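Local coordinates for protein nidogen (Mus musculus, PDB 1NPE) that probably links laminin to other components of the basement membrane, binding laminin through its YWTD beta-propeller domain, at residues L5-G10 and K36-L41. Residues are numbered along the deposited sequence; the frame is centred on the assembly and turned at random.
Sequences LFAQTG and KVIIGL
Strands 5-8 and 36-41 run roughly antiparallel, 141° between their directions and 5.8 Å apart at closest approach, in neighbouring blades of the six-bladed YWTD beta-propeller. They belong to different four-stranded sheets and meet mainly through side chains packed on each other and on the facing backbone; the one hydrogen bond between the two segments lies where the chain turns a corner at T9 and G10, and G10 N donates it to K36 O over 2.7 Å. This bond is bent at the hydrogen (131°), although the donor lies nearly in line with the carbonyl. Further along, A7 points at the opposing strand and its CB rests 3.4 Å from I38 O and 3.7 Å from I38 CG2. The CG2 methyl, anti to the backbone N of I38, lies against A7 CB, while W52 of strand 49-54 packs on the I38 side chain. T9 and V37 lie side by side and point the same way, their CG2 methyls 4.0 Å apart; T9 OG1 is hydrogen-bonded to an acidic side chain of another protein's chain, and T9 and V37 also pack on a basic side chain of that chain. At the other end L41 touches W52 of its own sheet and T257 of the neighbouring one. Its CD1 methyl reaches the backbone of the facing strand, 3.6 Å from F6 C and 3.7 Å from L5 O, with A7 CB at 4.2 Å.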
loop_
_atom_site.group_PDB
_atom_site.type_symbol
_atom_site.label_atom_id
_atom_site.label_comp_id
_atom_site.label_asym_id
_atom_site.label_seq_id
_atom_site.Cartn_x
_atom_site.Cartn_y
_atom_site.Cartn_z
ATOM N N LEU A 5 15.960 0.558 -8.680
ATOM C CA LEU A 5 14.694 0.698 -9.379
ATOM C C LEU A 5 13.626 1.182 -8.418
ATOM O O LEU A 5 13.505 0.659 -7.306
ATOM C CB LEU A 5 14.270 -0.654 -9.962
ATOM C CG LEU A 5 15.114 -1.241 -11.095
ATOM C CD1 LEU A 5 15.044 -2.752 -11.081
ATOM C CD2 LEU A 5 14.637 -0.693 -12.419
ATOM N N PHE A 6 12.883 2.210 -8.820
ATOM C CA PHE A 6 11.803 2.706 -7.978
ATOM C C PHE A 6 10.538 3.038 -8.762
ATOM O O PHE A 6 10.586 3.283 -9.964
ATOM C CB PHE A 6 12.248 3.860 -7.068
ATOM C CG PHE A 6 12.629 5.120 -7.794
ATOM C CD1 PHE A 6 13.969 5.408 -8.056
ATOM C CD2 PHE A 6 11.659 6.052 -8.149
ATOM C CE1 PHE A 6 14.343 6.611 -8.656
ATOM C CE2 PHE A 6 12.019 7.259 -8.748
ATOM C CZ PHE A 6 13.370 7.540 -9.001
ATOM N N ALA A 7 9.404 3.021 -8.072
ATOM C CA ALA A 7 8.120 3.278 -8.699
ATOM C C ALA A 7 7.536 4.671 -8.495
ATOM O O ALA A 7 7.734 5.307 -7.461
ATOM C CB ALA A 7 7.114 2.230 -8.245
ATOM N N GLN A 8 6.822 5.124 -9.521
ATOM C CA GLN A 8 6.115 6.401 -9.542
ATOM C C GLN A 8 4.843 6.129 -10.327
ATOM O O GLN A 8 4.705 5.063 -10.940
ATOM C CB GLN A 8 6.920 7.492 -10.250
ATOM C CG GLN A 8 7.836 8.285 -9.338
ATOM C CD GLN A 8 8.628 9.355 -10.075
ATOM O OE1 GLN A 8 9.174 9.109 -11.147
ATOM N NE2 GLN A 8 8.705 10.544 -9.492
ATOM N N THR A 9 3.896 7.062 -10.276
ATOM C CA THR A 9 2.647 6.900 -11.003
ATOM C C THR A 9 2.965 6.897 -12.488
ATOM O O THR A 9 3.639 7.799 -12.987
ATOM C CB THR A 9 1.645 8.030 -10.671
ATOM O OG1 THR A 9 1.260 7.941 -9.294
ATOM C CG2 THR A 9 0.401 7.936 -11.536
ATOM N N GLY A 10 2.550 5.823 -13.159
ATOM C CA GLY A 10 2.753 5.679 -14.591
ATOM C C GLY A 10 4.124 5.248 -15.081
ATOM O O GLY A 10 4.347 5.223 -16.290
ATOM N N LYS A 36 -1.090 2.939 -15.285
ATOM C CA LYS A 36 -0.897 2.337 -13.965
ATOM C C LYS A 36 -0.258 3.138 -12.832
ATOM O O LYS A 36 0.436 4.123 -13.044
ATOM C CB LYS A 36 -0.126 1.020 -14.117
ATOM C CG LYS A 36 -0.754 -0.004 -15.061
ATOM C CD LYS A 36 0.041 -1.319 -15.042
ATOM C CE LYS A 36 -0.450 -2.325 -16.089
ATOM N NZ LYS A 36 -1.834 -2.828 -15.821
ATOM N N VAL A 37 -0.536 2.700 -11.609
ATOM C CA VAL A 37 0.045 3.296 -10.413
ATOM C C VAL A 37 0.837 2.138 -9.803
ATOM O O VAL A 37 0.286 1.292 -9.089
ATOM C CB VAL A 37 -1.029 3.805 -9.412
ATOM C CG1 VAL A 37 -0.367 4.265 -8.121
ATOM C CG2 VAL A 37 -1.827 4.954 -10.026
ATOM N N ILE A 38 2.110 2.056 -10.181
ATOM C CA ILE A 38 3.003 1.008 -9.713
ATOM C C ILE A 38 3.312 1.224 -8.236
ATOM O O ILE A 38 3.730 2.309 -7.838
ATOM C CB ILE A 38 4.328 1.016 -10.509
ATOM C CG1 ILE A 38 4.050 1.077 -12.015
ATOM C CG2 ILE A 38 5.138 -0.234 -10.190
ATOM C CD1 ILE A 38 3.502 -0.210 -12.606
ATOM N N ILE A 39 3.108 0.192 -7.424
ATOM C CA ILE A 39 3.361 0.306 -5.995
ATOM C C ILE A 39 4.522 -0.566 -5.527
ATOM O O ILE A 39 5.548 -0.045 -5.091
ATOM C CB ILE A 39 2.101 -0.025 -5.175
ATOM C CG1 ILE A 39 0.949 0.908 -5.572
ATOM C CG2 ILE A 39 2.395 0.096 -3.686
ATOM C CD1 ILE A 39 1.158 2.366 -5.173
ATOM N N GLY A 40 4.365 -1.885 -5.617
ATOM C CA GLY A 40 5.422 -2.783 -5.184
ATOM C C GLY A 40 6.381 -3.198 -6.285
ATOM O O GLY A 40 5.985 -3.309 -7.444
ATOM N N LEU A 41 7.647 -3.413 -5.927
ATOM C CA LEU A 41 8.658 -3.843 -6.889
ATOM C C LEU A 41 9.533 -4.948 -6.312
ATOM O O LEU A 41 9.814 -4.967 -5.115
ATOM C CB LEU A 41 9.572 -2.685 -7.294
ATOM C CG LEU A 41 9.075 -1.557 -8.202
ATOM C CD1 LEU A 41 10.205 -0.554 -8.371
ATOM C CD2 LEU A 41 8.620 -2.092 -9.565
#